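PDB 3QWT: putative GH105 family protein from Salmonella enterica subsp. enterica serovar Paratyphi A, which is of unconfirmed function but probably acts as a glycoside hydrolase on unsaturated sugars, as other members of family GH105 do. Local coordinates for residues 33-36 and 37-41; 84-87 and 88-91; 205-208 and 209-212; 217-220 and 221-224. All blocks are in the same frame, centred on the assembly; numbering follows the deposited sequence.

Contact 1: residues 33-36 and 37-41; sequences VTHN and LVNIK
Ile-40 folds back against the last turn of helix 23-37 and meets Asn-36 obliquely. Its CD1 lies 3.4 Å from Asn-36 OD1, and Ile-40 CG1 lies 3.3 Å from Asn-36 O. A branch of hydrocarbon therefore rests against both the amide and the carbonyl of one residue. In Ile-40, CG1 is turned anti to the carbonyl carbon (chi1 -56°), which directs it back at the helix end. The amide of Asn-36 also makes a weak hydrogen bond from ND2 to Glu-335 O.

Val-38, just past the helix, sets CG2 3.4 Å from His-35 O, and its CG1 packs near Thr-34 O. The end of the Asn-39 amide lies over one face of the His-35 ring, toward its rim, the planes 58° apart. The end of the Leu-37 side chain leads off to Met-370, Met-76 and Trp-62. Thr-34 OG1 is bonded to Ile-30 O within its own helix.

The backbone holds these positions. Leu-37 N bonds to Val-33 O at 3.1 Å, and Val-38 N bonds to Thr-34 O at 3.3 Å. The bonds then change from four residues back to three. Asn-39 N bonds to Asn-36 O at 2.8 Å, with the donor well above the carbonyl plane. Ile-40 N bonds to Leu-37 O. The arrangement is a helix C-terminus that runs into a type I beta turn, Leu-37 to Ile-40. It ends a helix of the alpha/alpha toroid and leads the chain into the loop before strand 49-50.

Contact 2: residues 84-87 and 88-91; sequences GDQT and MRKI
Asp-85 meets Met-88 through a capping bond. Asp-85 is the N-cap of helix 86-102. Its OD2 accepts from Met-88 N at 3.1 Å, the donor standing above the carboxylate plane. The same oxygen takes a weak bond from Thr-87 N at 2.8 Å. Asp-85 CG is turned anti to the backbone N (chi1 -172°), and this brings OD2 over the first-turn amides. The negative carboxylate at the helix start probably interacts well with the helix dipole. Asp-85 O receives a weak bond from Arg-89 N.

Gln-86 follows. Its chain bends at chi2 (-68°), so that the amide lies beside Arg-89. Gln-86 OE1 is modelled only 2.4 Å from Arg-89 NE, at the guanidinium edge. The pairing is plausible, but the distance is doubtful. Arg-89 NH2 also forms a salt bridge with Asp-93. Gln-86 O accepts from Lys-90 N at 3.0 Å, a regular helical bond.

Thr-87 completes the segment. Its O accepts from Ile-91 N at 3.3 Å, and Ile-91 CG1 lies 3.4 Å from the same oxygen. Lys-90 reaches onward to a salt bridge with Asp-94.

Met-88, a selenomethionine, and Ile-91 make the contacts with neighbouring helices. Met-88 packs on Tyr-79 and Tyr-80 of helix 67-83 and on Gln-31 and Thr-34 of helix 23-37. Ile-91 touches Met-76 and Thr-34. Helix 86-102 thus starts against both of these helices, with Asp-85 OD1 bonded to Gln-31.

Contact 3: residues 205-208 and 209-212; sequences LMDK and ETGL
Asp-207 and Thr-210 carry the side-chain part of this turn. The hydroxyl OG1 of Thr-210 donates to Asp-207 OD2 at 2.8 Å and meets it from above the carboxylate plane. The two side chains cross at about a right angle. Thr-210 OG1 stands between its backbone N and carbonyl carbon (chi1 66°), and from there it can also accept from Leu-212 N at 3.1 Å, an ST turn. Asp-207 OD1 takes a weak bond from Glu-209 N at 3.2 Å.

Backbone bonds close the loop. Asp-207 O accepts twice, from Thr-210 N at 3.0 Å and from Gly-211 N at 2.9 Å. The second donor lies nearly in line with the carbonyl. Asp-207 N donates to Leu-212 O at 2.9 Å. Gly-211 has a positive phi (90°), where a side chain would press on the preceding carbonyl.

Nonpolar contact is slight. The CE of selenomethionine Met-206 rests 4.3 Å from Gly-211 CA. Met-206 and Leu-212 pack on helix 255-272.

Two charged side chains find partners beyond the turn. Arg-229 forms a salt bridge with Asp-207 OD2. Lys-208 NZ hydrogen-bonds to Asn-224 OD1 of the second subunit.

All four polar atoms of Asp-207 are engaged, OD1 weakly. Much of the turn is thus tied to one buried residue. The salt bridge to Arg-229 probably keeps its carboxylate ionised, which would strengthen the bonds it accepts.

Contact 4: residues 217-220 and 221-224; sequences WSYD and GHHN
This is a tight antiparallel hairpin turn at the end of strand 216-218, with an aromatic cluster on one side. Ser-218 and His-223 form a single hydrogen-bonded pair. Ser-218 N donates to His-223 O at 2.9 Å, and His-223 N returns a weak bond to Ser-218 O. A G1 beta bulge sets His-222 and His-223 together opposite Ser-218. Gly-221 sits in the turn with a positive phi (112°). Ser-218 OG accepts from Asp-220 N at 3.1 Å, an ST turn.

The rings of Trp-217, Tyr-219 and His-222 gather together. Trp-217 CH2 lies 3.3 Å from His-222 CA, and the two rings meet obliquely. Tyr-219 presents its edge to the face of His-222 in an offset edge-to-face pair, centroids 5.6 Å apart. Trp-217 NE1 stands 3.2 Å above the centre of the Tyr-219 ring. On His-223, CG takes the position between the backbone N and the carbonyl carbon (chi1 60°), which sets its ring over Ser-218 CB, a CH-pi contact of 4.3 Å to the centroid, and its ND1 is bonded to Phe-225 N.

Tyr-219 OH bonds to Asn-204. Asn-224 ND2 bonds to Gly-216 O and Asn-204 O. Lys-208 of the second subunit packs on Trp-217 and His-222. The turn thus pairs a close aromatic cluster with the Asn-224 amide, whose two ends are both bonded, one of them across the subunit boundary.

How the contacts relate
Contacts 1 and 2 sit together on one side of the chain, and contacts 3 and 4 on the other, with about 35 Å between the centres of contacts 1 and 3. Contact 2 is a surface helix start, and the other three are partly buried. Contact 1 ends a helix that contact 2 packs upon, where Val-38 meets Ile-91. Contact 3 lies between helix 188-205 and strand 216-218, and contact 4 turns the chain at the end of that strand. Leu-205 packs on Trp-217, and both contacts touch the second subunit. Backbone bonds and aliphatic packing dominate contact 1, capping contact 2, a buried carboxylate contact 3 and aromatic rings contact 4.

Contact 1: residues 33-36 and 37-41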
# COMPACT_ATOMS: atom_id res chain seq x y z
N VAL A 33 14.93 38.01 29.91
CA VAL A 33 13.51 37.77 30.06
C VAL A 33 13.27 36.44 30.79
O VAL A 33 12.36 36.32 31.61
CB VAL A 33 12.84 37.81 28.67
CG1 VAL A 33 11.43 37.23 28.69
CG2 VAL A 33 12.84 39.25 28.15
N THR A 34 14.12 35.46 30.52
CA THR A 34 14.00 34.15 31.17
C THR A 34 14.36 34.27 32.63
O THR A 34 13.68 33.73 33.50
CB THR A 34 14.90 33.11 30.49
OG1 THR A 34 14.50 32.97 29.13
CG2 THR A 34 14.79 31.76 31.17
N HIS A 35 15.43 35.01 32.91
CA HIS A 35 15.90 35.18 34.28
C HIS A 35 14.82 35.85 35.12
O HIS A 35 14.59 35.48 36.27
CB HIS A 35 17.18 36.02 34.30
CG HIS A 35 17.78 36.15 35.67
ND1 HIS A 35 17.62 37.29 36.45
CD2 HIS A 35 18.50 35.29 36.42
CE1 HIS A 35 18.23 37.11 37.60
NE2 HIS A 35 18.78 35.91 37.61
N ASN A 36 14.15 36.82 34.52
CA ASN A 36 13.04 37.49 35.16
C ASN A 36 11.91 36.50 35.52
O ASN A 36 11.50 36.39 36.68
CB ASN A 36 12.53 38.62 34.25
CG ASN A 36 11.75 39.67 35.01
OD1 ASN A 36 10.54 39.59 35.12
ND2 ASN A 36 12.46 40.68 35.52
N LEU A 37 11.44 35.75 34.53
CA LEU A 37 10.35 34.78 34.72
C LEU A 37 10.53 33.88 35.94
O LEU A 37 9.67 33.85 36.82
CB LEU A 37 10.20 33.91 33.47
CG LEU A 37 8.90 33.15 33.21
CD1 LEU A 37 8.97 32.45 31.84
CD2 LEU A 37 8.58 32.13 34.29
N VAL A 38 11.62 33.12 35.98
CA VAL A 38 11.88 32.19 37.07
C VAL A 38 12.07 32.89 38.42
O VAL A 38 12.12 32.24 39.46
CB VAL A 38 13.09 31.31 36.76
CG1 VAL A 38 12.89 30.65 35.42
CG2 VAL A 38 14.36 32.14 36.75
N ASN A 39 12.15 34.21 38.39
CA ASN A 39 12.33 34.98 39.61
C ASN A 39 11.17 35.90 39.95
O ASN A 39 11.31 36.78 40.78
CB ASN A 39 13.61 35.80 39.52
CG ASN A 39 14.84 34.97 39.74
OD1 ASN A 39 15.71 34.88 38.87
ND2 ASN A 39 14.91 34.32 40.90
N ILE A 40 10.02 35.67 39.32
CA ILE A 40 8.82 36.43 39.64
C ILE A 40 8.30 36.02 41.01
O ILE A 40 8.33 34.84 41.36
CB ILE A 40 7.71 36.22 38.59
CG1 ILE A 40 8.23 36.56 37.19
CG2 ILE A 40 6.49 37.05 38.93
CD1 ILE A 40 8.05 38.01 36.82
N LYS A 41 7.84 36.99 41.79
CA LYS A 41 7.37 36.72 43.13
C LYS A 41 6.15 37.57 43.41
O LYS A 41 6.16 38.77 43.14
CB LYS A 41 8.48 37.04 44.14
CG LYS A 41 8.20 36.58 45.55
CD LYS A 41 9.50 36.41 46.33
CE LYS A 41 9.75 37.56 47.30
NZ LYS A 41 8.95 37.44 48.56

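Contact 2: residues 84-87 and 88-91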
# COMPACT_ATOMS: atom_id res chain seq x y z
N GLY A 84 19.27 24.73 21.05
CA GLY A 84 19.84 23.67 21.88
C GLY A 84 20.41 24.13 23.22
O GLY A 84 21.13 23.37 23.89
N ASP A 85 20.09 25.36 23.61
CA ASP A 85 20.54 25.97 24.87
C ASP A 85 20.22 25.13 26.11
O ASP A 85 19.07 25.05 26.54
CB ASP A 85 19.89 27.36 25.01
CG ASP A 85 20.44 28.16 26.18
OD1 ASP A 85 20.92 29.29 25.94
OD2 ASP A 85 20.37 27.67 27.32
N GLN A 86 21.25 24.52 26.71
CA GLN A 86 21.04 23.58 27.83
C GLN A 86 20.53 24.25 29.12
O GLN A 86 19.97 23.58 29.99
CB GLN A 86 22.30 22.77 28.09
CG GLN A 86 22.50 21.62 27.11
CD GLN A 86 21.44 20.54 27.29
OE1 GLN A 86 20.80 20.48 28.33
NE2 GLN A 86 21.26 19.71 26.28
N THR A 87 20.71 25.56 29.20
CA THR A 87 20.16 26.37 30.29
C THR A 87 18.63 26.35 30.29
O THR A 87 18.01 26.12 31.32
CB THR A 87 20.67 27.84 30.21
OG1 THR A 87 22.10 27.85 30.30
CG2 THR A 87 20.08 28.70 31.31
N MSE A 88 18.04 26.59 29.12
CA MSE A 88 16.60 26.42 28.95
C MSE A 88 16.13 25.01 29.27
O MSE A 88 15.09 24.83 29.90
CB MSE A 88 16.17 26.75 27.52
CG MSE A 88 16.33 28.19 27.17
SE MSE A 88 15.16 29.31 28.24
CE MSE A 88 16.00 31.01 27.78
N ARG A 89 16.86 24.01 28.78
CA ARG A 89 16.47 22.62 28.99
C ARG A 89 16.35 22.33 30.48
O ARG A 89 15.33 21.81 30.94
CB ARG A 89 17.47 21.65 28.34
CG ARG A 89 16.98 20.19 28.33
CD ARG A 89 18.08 19.17 28.70
NE ARG A 89 19.01 19.65 29.72
CZ ARG A 89 18.88 19.51 31.05
NH1 ARG A 89 19.81 20.00 31.85
NH2 ARG A 89 17.83 18.88 31.58
N LYS A 90 17.40 22.66 31.23
CA LYS A 90 17.42 22.37 32.66
C LYS A 90 16.23 23.01 33.37
O LYS A 90 15.56 22.37 34.17
CB LYS A 90 18.74 22.78 33.30
CG LYS A 90 18.71 22.82 34.83
CD LYS A 90 19.89 22.05 35.43
CE LYS A 90 19.75 21.93 36.93
NZ LYS A 90 19.55 23.27 37.57
N ILE A 91 15.95 24.27 33.07
CA ILE A 91 14.81 24.96 33.68
C ILE A 91 13.50 24.21 33.42
O ILE A 91 12.67 24.04 34.32
CB ILE A 91 14.70 26.43 33.18
CG1 ILE A 91 15.87 27.26 33.71
CG2 ILE A 91 13.39 27.05 33.63
CD1 ILE A 91 15.94 28.68 33.13

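Contact 3: residues 205-208 and 209-212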
# COMPACT_ATOMS: atom_id res chain seq x y z
N LEU A 205 -17.05 31.37 18.33
CA LEU A 205 -16.27 32.48 18.87
C LEU A 205 -15.81 33.49 17.82
O LEU A 205 -15.67 34.67 18.13
CB LEU A 205 -15.09 31.95 19.67
CG LEU A 205 -15.51 31.17 20.92
CD1 LEU A 205 -14.38 30.25 21.42
CD2 LEU A 205 -15.98 32.11 22.05
N MSE A 206 -15.58 33.05 16.59
CA MSE A 206 -15.18 33.97 15.55
C MSE A 206 -16.30 34.98 15.25
O MSE A 206 -17.48 34.65 15.21
CB MSE A 206 -14.80 33.23 14.27
CG MSE A 206 -14.42 34.17 13.13
SE MSE A 206 -14.29 33.30 11.37
CE MSE A 206 -14.09 34.96 10.35
N ASP A 207 -15.90 36.22 15.03
CA ASP A 207 -16.84 37.26 14.65
C ASP A 207 -16.69 37.52 13.16
O ASP A 207 -15.79 38.24 12.75
CB ASP A 207 -16.52 38.54 15.41
CG ASP A 207 -17.38 39.70 14.97
OD1 ASP A 207 -18.52 39.45 14.56
OD2 ASP A 207 -16.90 40.85 15.04
N LYS A 208 -17.55 36.90 12.36
CA LYS A 208 -17.45 37.07 10.91
C LYS A 208 -17.49 38.57 10.55
O LYS A 208 -16.95 38.97 9.52
CB LYS A 208 -18.58 36.33 10.21
CG LYS A 208 -19.94 36.83 10.64
CD LYS A 208 -21.06 35.97 10.07
CE LYS A 208 -22.33 36.19 10.86
NZ LYS A 208 -23.50 35.73 10.10
N GLU A 209 -18.10 39.39 11.40
CA GLU A 209 -18.21 40.82 11.11
C GLU A 209 -16.86 41.54 11.02
O GLU A 209 -16.72 42.49 10.23
CB GLU A 209 -19.13 41.51 12.12
CG GLU A 209 -20.61 41.29 11.83
CD GLU A 209 -21.51 42.30 12.54
OE1 GLU A 209 -22.74 42.05 12.60
OE2 GLU A 209 -20.98 43.34 13.02
N THR A 210 -15.88 41.09 11.79
CA THR A 210 -14.61 41.81 11.89
C THR A 210 -13.39 40.96 11.59
O THR A 210 -12.32 41.49 11.33
CB THR A 210 -14.42 42.40 13.30
OG1 THR A 210 -14.28 41.33 14.25
CG2 THR A 210 -15.60 43.25 13.68
N GLY A 211 -13.53 39.64 11.65
CA GLY A 211 -12.38 38.77 11.47
C GLY A 211 -11.70 38.48 12.80
O GLY A 211 -10.94 37.51 12.93
N LEU A 212 -11.97 39.31 13.79
CA LEU A 212 -11.45 39.07 15.13
C LEU A 212 -12.37 38.10 15.86
O LEU A 212 -13.42 37.71 15.34
CB LEU A 212 -11.30 40.40 15.89
CG LEU A 212 -10.37 41.40 15.18
CD1 LEU A 212 -10.47 42.82 15.78
CD2 LEU A 212 -8.92 40.90 15.18

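Contact 4: residues 217-220 and 221-224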
# COMPACT_ATOMS: atom_id res chain seq x y z
N TRP A 217 -18.23 32.10 24.75
CA TRP A 217 -19.54 31.66 24.27
C TRP A 217 -20.18 30.78 25.34
O TRP A 217 -19.51 29.96 25.98
CB TRP A 217 -19.40 30.85 22.97
CG TRP A 217 -20.62 30.04 22.64
CD1 TRP A 217 -20.81 28.71 22.89
CD2 TRP A 217 -21.81 30.50 21.99
NE1 TRP A 217 -22.05 28.32 22.45
CE2 TRP A 217 -22.69 29.40 21.90
CE3 TRP A 217 -22.23 31.73 21.50
CZ2 TRP A 217 -23.95 29.50 21.32
CZ3 TRP A 217 -23.49 31.83 20.93
CH2 TRP A 217 -24.33 30.73 20.85
N SER A 218 -21.49 30.93 25.52
CA SER A 218 -22.20 30.04 26.41
C SER A 218 -23.41 29.40 25.75
O SER A 218 -24.21 30.07 25.09
CB SER A 218 -22.63 30.77 27.68
OG SER A 218 -23.36 29.87 28.50
N TYR A 219 -23.55 28.10 25.94
CA TYR A 219 -24.71 27.39 25.41
C TYR A 219 -25.92 27.57 26.32
O TYR A 219 -27.03 27.20 25.97
CB TYR A 219 -24.40 25.92 25.18
CG TYR A 219 -23.76 25.63 23.84
CD1 TYR A 219 -22.48 25.11 23.75
CD2 TYR A 219 -24.44 25.89 22.66
CE1 TYR A 219 -21.90 24.85 22.52
CE2 TYR A 219 -23.88 25.62 21.43
CZ TYR A 219 -22.60 25.10 21.37
OH TYR A 219 -22.03 24.84 20.15
N ASP A 220 -25.68 28.14 27.49
CA ASP A 220 -26.77 28.50 28.36
C ASP A 220 -27.16 29.93 28.01
O ASP A 220 -26.68 30.89 28.60
CB ASP A 220 -26.35 28.36 29.82
CG ASP A 220 -27.40 28.86 30.78
OD1 ASP A 220 -28.54 29.14 30.33
OD2 ASP A 220 -27.09 28.98 31.99
N GLY A 221 -28.01 30.07 26.99
CA GLY A 221 -28.45 31.37 26.54
C GLY A 221 -27.92 31.71 25.17
O GLY A 221 -28.29 32.73 24.60
N HIS A 222 -27.05 30.86 24.63
CA HIS A 222 -26.47 31.10 23.31
C HIS A 222 -26.06 32.55 23.09
O HIS A 222 -26.58 33.22 22.20
CB HIS A 222 -27.44 30.67 22.21
CG HIS A 222 -27.76 29.21 22.24
ND1 HIS A 222 -28.50 28.63 23.25
CD2 HIS A 222 -27.42 28.21 21.39
CE1 HIS A 222 -28.60 27.33 23.02
NE2 HIS A 222 -27.96 27.05 21.90
N HIS A 223 -25.11 33.03 23.89
CA HIS A 223 -24.59 34.38 23.74
C HIS A 223 -23.06 34.39 23.87
O HIS A 223 -22.45 33.38 24.25
CB HIS A 223 -25.21 35.30 24.80
CG HIS A 223 -24.92 34.86 26.20
ND1 HIS A 223 -23.74 35.16 26.84
CD2 HIS A 223 -25.66 34.14 27.08
CE1 HIS A 223 -23.76 34.64 28.06
NE2 HIS A 223 -24.91 34.02 28.23
N ASN A 224 -22.46 35.52 23.51
CA ASN A 224 -21.02 35.73 23.66
C ASN A 224 -20.68 36.70 24.78
O ASN A 224 -19.73 37.47 24.67
CB ASN A 224 -20.39 36.20 22.35
CG ASN A 224 -20.35 35.10 21.29
OD1 ASN A 224 -21.18 35.07 20.38
ND2 ASN A 224 -19.39 34.18 21.42